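Local coordinates for DNA/pantothenate metabolism flavoprotein (Streptomyces sparsogenes DSM 40356, PDB 7CFU) that probably uses flavin mononucleotide to decarboxylate oxidatively the C-terminal cysteine of a peptide during natural-product biosynthesis, at residues 50-55 against 96-101; 80-85 against 90-95; 118-121 against 125-128. One frame throughout, in Å; residues are numbered along the deposited sequence.

How the contacts relate
Contact 1 and contact 2 share helix 91-98: its N-terminal turn and the loop in front of it belong to contact 2, its last turn to contact 1, with centres about 14 Å apart. Contact 2 lies within the chain loop that contact 1 closes, while contact 3 follows both in the sequence. Contacts 2 and 3, their centres about 12 Å apart, touch the same FMN: H92 packs on A126 and T127, W82 CH2 lies 3.6 Å from A126 CB, and A120 holds the ribityl chain. A second subunit completes this flavin site. Contact 1 is about 17 Å from contact 3, centre to centre, and joins the helix to the edge of the sheet.

Contact 1: residues 50-55 against 96-101; sequences VQEIRT and GAWADV
The aliphatic part of R54 lies across the indole of W98, and this packing makes up most of the contact. R54 CD stands 3.7 Å above the plane of the six-membered ring, over its centre and only 7° off the normal from the centroid, a clear CH-pi interaction. The neighbouring methylene follows the same face, with R54 CG 3.6 Å from W98 CH2. The arginine chain is extended from CG to NE and crosses the indole at about a right angle. W98 turns its CG away from the backbone N (chi1 176°), which carries the six-membered ring under that chain.

The guanidinium meets the indole edge-on through NE, 3.7 Å from W98 CE2, its plane turned by 81°. The cation-pi term is long and at most weak, R54 CZ being 5.2 Å from the centroid of the five-membered ring. R23 makes a further cation-pi contact with W98 and also a salt bridge with D100.

Polar contact between the segments runs through water. One molecule in the indole plane accepts from W98 NE1 at 3.0 Å and donates to E52 OE1 at 2.6 Å. The E52 carboxylate is nearly parallel to the indole but displaced from its plane, on the face away from R54. The backbone E52 O approaches W98 CH2 obliquely at 3.7 Å.

E52 and R54 both direct their side chains toward helix 91-98, whereas I53 between them points away and packs on helix 37-48. Strand 52-57 is an outermost strand of this chain's parallel sheet, so the contact fastens a helix to the sheet edge, as in a Rossmann-like alpha/beta flavoprotein fold.

Contact 2: residues 80-85 against 90-95; sequences TDWEDH and AAHVAL. With FMN (flavin mononucleotide), chain B.
H85 packs against the first turn of helix 91-98, its imidazole lying along the backbone from A90 to A91. One ring face has A90 C 3.5 Å above it, offset toward the rim, and at the other end of the ring H85 CE1 meets A94 CB at 3.5 Å. CG of H85 is anti to the backbone N (chi1 170°), which carries the ring out over the helix start while CB rests on A91. The polar end is held next door, where H85 NE2 is hydrogen-bonded to G88 O.

A91 fills the space between the two aromatic residues: its CB touches H85 CB on one hand and W82 CE3 on the other. In the first turn of the helix, A91 N donates to a water at 2.8 Å, and the same water donates to W82 O.

W82 reaches both the helix and the flavin. The edge of its ring comes to H92, with W82 CZ3 3.3 Å from H92 ND1; the two ring planes are 86° apart and meet obliquely. Over one face of the indole lies FMN C9, 4.0 Å above the plane and offset toward the rim. W82 CE3 touches the flavin methyl C8M at 3.7 Å, and W82 CZ2 the ribityl C3' at 3.6 Å. With only a methyl group at W82, as in an alanine, the flavin edge and H92 would probably lose their packing partner and a gap would open beside A91. A90 and H92 meet the isoalloxazine itself over one face, H92 CE1 lying 3.4 Å from FMN N10.

The indole is also flanked by Q60 of a second subunit and R68 of a third. Loop and helix start thus form one wall of an intersubunit FMN site, consistent with the oligomeric flavin-containing cysteine decarboxylases.

Contact 3: residues 118-121 against 125-128; sequences GIAD and TATV. With FMN (flavin mononucleotide), chain B.
T125 stands against the backbone of the loop from I119 to D121, and most of the packing here is side chain on main chain. T125 CB lies 3.4 Å from I119 O, and T125 OG1 comes within 3.3 Å of A120 CA. The hydroxyl sits between the backbone N and the carbonyl carbon (chi1 56°), which turns it to the loop; D122 OD1 is its hydrogen-bonding partner. At the next helix residue, A120 CB rests on A126 CA at 3.7 Å, a close fit that the small side chains of the two alanines allow.

A water molecule bridges the segments, donating to I119 O at 2.8 Å and to T125 O at 2.9 Å. It thus links two acceptors, one of the loop and one of the helix, that cannot bond each other.

The course of the loop is set at its start by G118, which ends helix 109-117 in a Schellman motif; its positive phi (69°) favours glycine. From there the chain passes beside T125 and A126 of helix 123-130 and brings A120 to the flavin mononucleotide.

Two ribityl hydroxyls of FMN grip one acceptor, A120 O: O3' donates at 2.6 Å and O4' at 2.8 Å. A126 CB is 3.9 Å from FMN O3', so loop and helix both line this part of the pocket. A120 N is hydrogen-bonded to N110 OD1 of a second subunit, whose residues supply much of the rest of the site. D121 forms a salt bridge through OD1 with K114 of its own chain, while I119 packs against I119 of a fourth subunit.

Contact 1: residues 50-55 against 96-101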
loop_
_atom_site.group_PDB
_atom_site.type_symbol
_atom_site.label_atom_id
_atom_site.label_comp_id
_atom_site.label_asym_id
_atom_site.label_seq_id
_atom_site.Cartn_x
_atom_site.Cartn_y
_atom_site.Cartn_z
ATOM N N VAL A 50 -39.825 0.776 18.915
ATOM C CA VAL A 50 -39.035 1.884 18.391
ATOM C C VAL A 50 -38.772 1.660 16.909
ATOM O O VAL A 50 -38.499 0.535 16.469
ATOM C CB VAL A 50 -37.716 2.040 19.167
ATOM C CG1 VAL A 50 -36.991 3.293 18.707
ATOM C CG2 VAL A 50 -37.976 2.077 20.661
ATOM N N GLN A 51 -38.873 2.729 16.124
ATOM C CA GLN A 51 -38.720 2.627 14.679
ATOM C C GLN A 51 -37.452 3.255 14.124
ATOM O O GLN A 51 -36.840 2.674 13.231
ATOM C CB GLN A 51 -39.947 3.235 13.987
ATOM C CG GLN A 51 -41.213 2.441 14.274
ATOM C CD GLN A 51 -42.423 2.953 13.524
ATOM O OE1 GLN A 51 -42.349 3.939 12.788
ATOM N NE2 GLN A 51 -43.558 2.293 13.727
ATOM N N GLU A 52 -37.017 4.414 14.616
ATOM C CA GLU A 52 -35.817 5.067 14.091
ATOM C C GLU A 52 -34.679 4.872 15.093
ATOM O O GLU A 52 -34.696 5.453 16.185
ATOM C CB GLU A 52 -36.042 6.553 13.814
ATOM C CG GLU A 52 -37.040 6.851 12.704
ATOM C CD GLU A 52 -37.192 8.347 12.447
ATOM O OE1 GLU A 52 -36.564 9.160 13.160
ATOM O OE2 GLU A 52 -37.968 8.715 11.543
ATOM N N ILE A 53 -33.707 4.038 14.730
ATOM C CA ILE A 53 -32.556 3.732 15.571
ATOM C C ILE A 53 -31.296 3.948 14.745
ATOM O O ILE A 53 -31.145 3.341 13.681
ATOM C CB ILE A 53 -32.609 2.293 16.109
ATOM C CG1 ILE A 53 -33.883 2.059 16.918
ATOM C CG2 ILE A 53 -31.363 1.978 16.937
ATOM C CD1 ILE A 53 -34.060 0.627 17.342
ATOM N N ARG A 54 -30.401 4.824 15.219
ATOM C CA ARG A 54 -29.093 5.042 14.604
ATOM C C ARG A 54 -27.986 4.699 15.600
ATOM O O ARG A 54 -28.078 5.048 16.782
ATOM C CB ARG A 54 -28.925 6.491 14.137
ATOM C CG ARG A 54 -29.896 6.918 13.047
ATOM C CD ARG A 54 -29.631 8.345 12.587
ATOM N NE ARG A 54 -30.512 8.716 11.483
ATOM C CZ ARG A 54 -30.274 8.451 10.200
ATOM N NH1 ARG A 54 -29.169 7.806 9.842
ATOM N NH2 ARG A 54 -31.146 8.832 9.271
ATOM N N THR A 55 -26.942 4.016 15.124
ATOM C CA THR A 55 -25.860 3.530 15.971
ATOM C C THR A 55 -24.543 4.254 15.702
ATOM O O THR A 55 -24.261 4.690 14.582
ATOM C CB THR A 55 -25.641 2.030 15.787
ATOM O OG1 THR A 55 -25.383 1.754 14.407
ATOM C CG2 THR A 55 -26.861 1.243 16.255
ATOM N N GLY A 96 -26.136 14.432 17.738
ATOM C CA GLY A 96 -26.577 14.955 19.023
ATOM C C GLY A 96 -27.914 15.669 18.933
ATOM O O GLY A 96 -28.761 15.543 19.821
ATOM N N ALA A 97 -28.130 16.423 17.853
ATOM C CA ALA A 97 -29.411 17.098 17.685
ATOM C C ALA A 97 -30.521 16.123 17.305
ATOM O O ALA A 97 -31.691 16.359 17.628
ATOM C CB ALA A 97 -29.291 18.202 16.635
ATOM N N TRP A 98 -30.188 15.044 16.595
ATOM C CA TRP A 98 -31.213 14.109 16.147
ATOM C C TRP A 98 -31.774 13.266 17.290
ATOM O O TRP A 98 -32.954 12.899 17.266
ATOM C CB TRP A 98 -30.631 13.222 15.051
ATOM C CG TRP A 98 -31.538 12.140 14.557
ATOM C CD1 TRP A 98 -32.429 12.229 13.526
ATOM C CD2 TRP A 98 -31.619 10.790 15.041
ATOM N NE1 TRP A 98 -33.067 11.028 13.348
ATOM C CE2 TRP A 98 -32.589 10.125 14.262
ATOM C CE3 TRP A 98 -30.974 10.083 16.055
ATOM C CZ2 TRP A 98 -32.924 8.785 14.466
ATOM C CZ3 TRP A 98 -31.310 8.749 16.258
ATOM C CH2 TRP A 98 -32.277 8.120 15.473
ATOM N N ALA A 99 -30.963 12.971 18.304
ATOM C CA ALA A 99 -31.330 11.968 19.295
ATOM C C ALA A 99 -32.431 12.486 20.214
ATOM O O ALA A 99 -32.365 13.616 20.704
ATOM C CB ALA A 99 -30.104 11.564 20.115
ATOM N N ASP A 100 -33.470 11.672 20.407
ATOM C CA ASP A 100 -34.445 11.925 21.464
ATOM C C ASP A 100 -34.086 11.172 22.733
ATOM O O ASP A 100 -34.399 11.636 23.833
ATOM C CB ASP A 100 -35.857 11.530 21.011
ATOM C CG ASP A 100 -36.337 12.335 19.814
ATOM O OD1 ASP A 100 -36.096 13.567 19.763
ATOM O OD2 ASP A 100 -36.949 11.721 18.914
ATOM N N VAL A 101 -33.459 10.008 22.581
ATOM C CA VAL A 101 -32.883 9.232 23.672
ATOM C C VAL A 101 -31.487 8.800 23.241
ATOM O O VAL A 101 -31.261 8.499 22.063
ATOM C CB VAL A 101 -33.752 7.999 24.019
ATOM C CG1 VAL A 101 -33.037 7.085 25.014
ATOM C CG2 VAL A 101 -35.101 8.421 24.566
HETATM O O HOH W 1 -35.278 10.628 11.426
#

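Contact 2: residues 80-85 against 90-95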
loop_
_atom_site.group_PDB
_atom_site.type_symbol
_atom_site.label_atom_id
_atom_site.label_comp_id
_atom_site.label_asym_id
_atom_site.label_seq_id
_atom_site.Cartn_x
_atom_site.Cartn_y
_atom_site.Cartn_z
ATOM N N THR A 80 -18.749 5.568 12.689
ATOM C CA THR A 80 -17.556 5.437 13.522
ATOM C C THR A 80 -16.575 6.574 13.284
ATOM O O THR A 80 -16.036 7.146 14.234
ATOM C CB THR A 80 -16.847 4.098 13.287
ATOM O OG1 THR A 80 -17.737 3.027 13.595
ATOM C CG2 THR A 80 -15.617 3.989 14.185
ATOM N N ASP A 81 -16.300 6.887 12.029
ATOM C CA ASP A 81 -15.392 7.968 11.693
ATOM C C ASP A 81 -16.174 9.212 11.289
ATOM O O ASP A 81 -17.320 9.132 10.840
ATOM C CB ASP A 81 -14.435 7.539 10.584
ATOM C CG ASP A 81 -13.458 6.478 11.051
ATOM O OD1 ASP A 81 -12.722 6.745 12.022
ATOM O OD2 ASP A 81 -13.457 5.369 10.484
ATOM N N TRP A 82 -15.541 10.367 11.477
ATOM C CA TRP A 82 -16.139 11.636 11.079
ATOM C C TRP A 82 -16.573 11.631 9.616
ATOM O O TRP A 82 -17.579 12.258 9.266
ATOM C CB TRP A 82 -15.151 12.763 11.355
ATOM C CG TRP A 82 -14.772 12.823 12.799
ATOM C CD1 TRP A 82 -13.635 12.326 13.374
ATOM C CD2 TRP A 82 -15.554 13.368 13.862
ATOM N NE1 TRP A 82 -13.649 12.552 14.730
ATOM C CE2 TRP A 82 -14.820 13.185 15.057
ATOM C CE3 TRP A 82 -16.798 14.006 13.922
ATOM C CZ2 TRP A 82 -15.289 13.620 16.295
ATOM C CZ3 TRP A 82 -17.266 14.434 15.153
ATOM C CH2 TRP A 82 -16.511 14.243 16.324
ATOM N N GLU A 83 -15.843 10.916 8.755
ATOM C CA GLU A 83 -16.182 10.852 7.338
ATOM C C GLU A 83 -17.543 10.210 7.085
ATOM O O GLU A 83 -18.074 10.336 5.975
ATOM C CB GLU A 83 -15.100 10.089 6.562
ATOM C CG GLU A 83 -13.733 10.774 6.512
ATOM C CD GLU A 83 -12.851 10.507 7.735
ATOM O OE1 GLU A 83 -13.378 10.182 8.822
ATOM O OE2 GLU A 83 -11.615 10.623 7.598
ATOM N N ASP A 84 -18.112 9.510 8.071
ATOM C CA ASP A 84 -19.413 8.878 7.861
ATOM C C ASP A 84 -20.563 9.879 7.865
ATOM O O ASP A 84 -21.655 9.545 7.396
ATOM C CB ASP A 84 -19.641 7.785 8.910
ATOM C CG ASP A 84 -18.576 6.700 8.855
ATOM O OD1 ASP A 84 -18.018 6.498 7.760
ATOM O OD2 ASP A 84 -18.280 6.053 9.888
ATOM N N HIS A 85 -20.354 11.093 8.367
ATOM C CA HIS A 85 -21.372 12.131 8.281
ATOM C C HIS A 85 -21.224 12.909 6.980
ATOM O O HIS A 85 -20.116 13.287 6.587
ATOM C CB HIS A 85 -21.294 13.098 9.461
ATOM C CG HIS A 85 -22.153 14.314 9.294
ATOM N ND1 HIS A 85 -23.528 14.269 9.379
ATOM C CD2 HIS A 85 -21.833 15.607 9.041
ATOM C CE1 HIS A 85 -24.019 15.482 9.184
ATOM N NE2 HIS A 85 -23.012 16.312 8.976
ATOM N N ALA A 90 -21.249 18.385 11.112
ATOM C CA ALA A 90 -20.297 17.458 11.713
ATOM C C ALA A 90 -21.052 16.359 12.441
ATOM O O ALA A 90 -22.170 16.580 12.917
ATOM C CB ALA A 90 -19.361 18.190 12.672
ATOM N N ALA A 91 -20.449 15.171 12.521
ATOM C CA ALA A 91 -21.181 13.992 12.973
ATOM C C ALA A 91 -21.769 14.189 14.365
ATOM O O ALA A 91 -22.937 13.864 14.603
ATOM C CB ALA A 91 -20.272 12.761 12.941
ATOM N N HIS A 92 -20.995 14.755 15.288
ATOM C CA HIS A 92 -21.467 14.826 16.666
ATOM C C HIS A 92 -22.626 15.812 16.810
ATOM O O HIS A 92 -23.556 15.568 17.589
ATOM C CB HIS A 92 -20.307 15.189 17.592
ATOM C CG HIS A 92 -19.721 16.541 17.322
ATOM N ND1 HIS A 92 -19.281 16.925 16.073
ATOM C CD2 HIS A 92 -19.513 17.599 18.138
ATOM C CE1 HIS A 92 -18.815 18.160 16.136
ATOM N NE2 HIS A 92 -18.946 18.593 17.378
ATOM N N VAL A 93 -22.596 16.920 16.067
ATOM C CA VAL A 93 -23.694 17.888 16.123
ATOM C C VAL A 93 -24.959 17.302 15.502
ATOM O O VAL A 93 -26.053 17.389 16.077
ATOM C CB VAL A 93 -23.289 19.202 15.431
ATOM C CG1 VAL A 93 -24.471 20.156 15.355
ATOM C CG2 VAL A 93 -22.099 19.850 16.149
ATOM N N ALA A 94 -24.831 16.683 14.325
ATOM C CA ALA A 94 -26.007 16.134 13.657
ATOM C C ALA A 94 -26.624 15.009 14.477
ATOM O O ALA A 94 -27.844 14.967 14.672
ATOM C CB ALA A 94 -25.652 15.659 12.243
ATOM N N LEU A 95 -25.800 14.078 14.967
ATOM C CA LEU A 95 -26.347 12.987 15.770
ATOM C C LEU A 95 -26.851 13.491 17.121
ATOM O O LEU A 95 -27.889 13.034 17.607
ATOM C CB LEU A 95 -25.302 11.892 15.955
ATOM C CG LEU A 95 -24.935 11.153 14.675
ATOM C CD1 LEU A 95 -23.690 10.316 14.897
ATOM C CD2 LEU A 95 -26.094 10.282 14.230
HETATM N N1 FMN B . -15.403 19.973 18.766
HETATM C C2 FMN B . -15.412 21.078 19.586
HETATM O O2 FMN B . -15.282 20.929 20.802
HETATM N N3 FMN B . -15.567 22.345 19.039
HETATM C C4 FMN B . -15.723 22.513 17.670
HETATM O O4 FMN B . -15.873 23.643 17.184
HETATM C C4A FMN B . -15.709 21.396 16.842
HETATM N N5 FMN B . -15.853 21.540 15.472
HETATM C C5A FMN B . -15.829 20.431 14.656
HETATM C C6 FMN B . -15.968 20.585 13.283
HETATM C C7 FMN B . -15.950 19.468 12.454
HETATM C C7M FMN B . -16.105 19.631 10.964
HETATM C C8 FMN B . -15.785 18.197 12.997
HETATM C C8M FMN B . -15.771 17.008 12.077
HETATM C C9 FMN B . -15.648 18.038 14.382
HETATM C C9A FMN B . -15.665 19.160 15.212
HETATM N N10 FMN B . -15.531 19.027 16.589
HETATM C C10 FMN B . -15.548 20.130 17.399
HETATM C "C1'" FMN B . -15.342 17.680 17.219
HETATM C "C2'" FMN B . -13.846 17.493 17.428
HETATM O "O2'" FMN B . -13.191 17.538 16.166
HETATM C "C3'" FMN B . -13.605 16.168 18.154
HETATM O "O3'" FMN B . -14.051 16.258 19.491
HETATM C "C4'" FMN B . -12.136 15.764 18.111
HETATM O "O4'" FMN B . -11.965 14.511 18.749
HETATM C "C5'" FMN B . -11.255 16.789 18.800
HETATM O "O5'" FMN B . -9.929 16.432 18.476
HETATM P P FMN B . -8.681 17.278 19.019
HETATM O O1P FMN B . -7.502 16.346 19.255
HETATM O O2P FMN B . -8.342 18.320 17.973
HETATM O O3P FMN B . -9.074 17.977 20.303
HETATM O O HOH W 2 -18.401 14.519 10.769
#

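Contact 3: residues 118-121 against 125-128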
loop_
_atom_site.group_PDB
_atom_site.type_symbol
_atom_site.label_atom_id
_atom_site.label_comp_id
_atom_site.label_asym_id
_atom_site.label_seq_id
_atom_site.Cartn_x
_atom_site.Cartn_y
_atom_site.Cartn_z
ATOM N N GLY A 118 -15.653 14.700 30.344
ATOM C CA GLY A 118 -15.821 15.559 29.190
ATOM C C GLY A 118 -14.763 15.401 28.124
ATOM O O GLY A 118 -14.534 16.328 27.341
ATOM N N ILE A 119 -14.106 14.242 28.073
ATOM C CA ILE A 119 -13.223 13.927 26.962
ATOM C C ILE A 119 -14.084 13.640 25.738
ATOM O O ILE A 119 -15.145 13.013 25.836
ATOM C CB ILE A 119 -12.325 12.731 27.334
ATOM C CG1 ILE A 119 -11.340 13.140 28.433
ATOM C CG2 ILE A 119 -11.621 12.135 26.099
ATOM C CD1 ILE A 119 -10.739 11.979 29.158
ATOM N N ALA A 120 -13.655 14.135 24.576
ATOM C CA ALA A 120 -14.411 13.994 23.339
ATOM C C ALA A 120 -13.431 13.709 22.198
ATOM O O ALA A 120 -13.254 14.523 21.290
ATOM C CB ALA A 120 -15.238 15.249 23.059
ATOM N N ASP A 121 -12.762 12.553 22.246
ATOM C CA ASP A 121 -11.697 12.266 21.287
ATOM C C ASP A 121 -12.093 11.236 20.236
ATOM O O ASP A 121 -11.215 10.682 19.566
ATOM C CB ASP A 121 -10.412 11.838 22.010
ATOM C CG ASP A 121 -10.556 10.532 22.776
ATOM O OD1 ASP A 121 -11.653 9.930 22.786
ATOM O OD2 ASP A 121 -9.543 10.103 23.375
ATOM N N THR A 125 -17.891 9.991 21.960
ATOM C CA THR A 125 -17.783 10.817 23.156
ATOM C C THR A 125 -18.020 12.285 22.838
ATOM O O THR A 125 -18.469 13.039 23.706
ATOM C CB THR A 125 -16.422 10.626 23.827
ATOM O OG1 THR A 125 -15.374 10.908 22.893
ATOM C CG2 THR A 125 -16.284 9.179 24.346
ATOM N N ALA A 126 -17.753 12.696 21.595
ATOM C CA ALA A 126 -18.120 14.039 21.164
ATOM C C ALA A 126 -19.629 14.179 21.061
ATOM O O ALA A 126 -20.187 15.231 21.392
ATOM C CB ALA A 126 -17.471 14.364 19.813
ATOM N N THR A 127 -20.303 13.129 20.600
ATOM C CA THR A 127 -21.755 13.160 20.506
ATOM C C THR A 127 -22.403 13.287 21.881
ATOM O O THR A 127 -23.443 13.942 22.015
ATOM C CB THR A 127 -22.241 11.917 19.765
ATOM O OG1 THR A 127 -21.648 11.898 18.457
ATOM C CG2 THR A 127 -23.755 11.923 19.626
ATOM N N VAL A 128 -21.797 12.678 22.908
ATOM C CA VAL A 128 -22.294 12.828 24.277
ATOM C C VAL A 128 -22.365 14.304 24.654
ATOM O O VAL A 128 -23.381 14.783 25.178
ATOM C CB VAL A 128 -21.400 12.047 25.259
ATOM C CG1 VAL A 128 -21.744 12.402 26.713
ATOM C CG2 VAL A 128 -21.500 10.545 25.026
HETATM N N1 FMN B . -15.403 19.973 18.766
HETATM C C2 FMN B . -15.412 21.078 19.586
HETATM O O2 FMN B . -15.282 20.929 20.802
HETATM N N3 FMN B . -15.567 22.345 19.039
HETATM C C4 FMN B . -15.723 22.513 17.670
HETATM O O4 FMN B . -15.873 23.643 17.184
HETATM C C4A FMN B . -15.709 21.396 16.842
HETATM N N5 FMN B . -15.853 21.540 15.472
HETATM C C5A FMN B . -15.829 20.431 14.656
HETATM C C6 FMN B . -15.968 20.585 13.283
HETATM C C7 FMN B . -15.950 19.468 12.454
HETATM C C7M FMN B . -16.105 19.631 10.964
HETATM C C8 FMN B . -15.785 18.197 12.997
HETATM C C8M FMN B . -15.771 17.008 12.077
HETATM C C9 FMN B . -15.648 18.038 14.382
HETATM C C9A FMN B . -15.665 19.160 15.212
HETATM N N10 FMN B . -15.531 19.027 16.589
HETATM C C10 FMN B . -15.548 20.130 17.399
HETATM C "C1'" FMN B . -15.342 17.680 17.219
HETATM C "C2'" FMN B . -13.846 17.493 17.428
HETATM O "O2'" FMN B . -13.191 17.538 16.166
HETATM C "C3'" FMN B . -13.605 16.168 18.154
HETATM O "O3'" FMN B . -14.051 16.258 19.491
HETATM C "C4'" FMN B . -12.136 15.764 18.111
HETATM O "O4'" FMN B . -11.965 14.511 18.749
HETATM C "C5'" FMN B . -11.255 16.789 18.800
HETATM O "O5'" FMN B . -9.929 16.432 18.476
HETATM P P FMN B . -8.681 17.278 19.019
HETATM O O1P FMN B . -7.502 16.346 19.255
HETATM O O2P FMN B . -8.342 18.320 17.973
HETATM O O3P FMN B . -9.074 17.977 20.303
HETATM O O HOH W 3 -17.840 13.034 26.506
#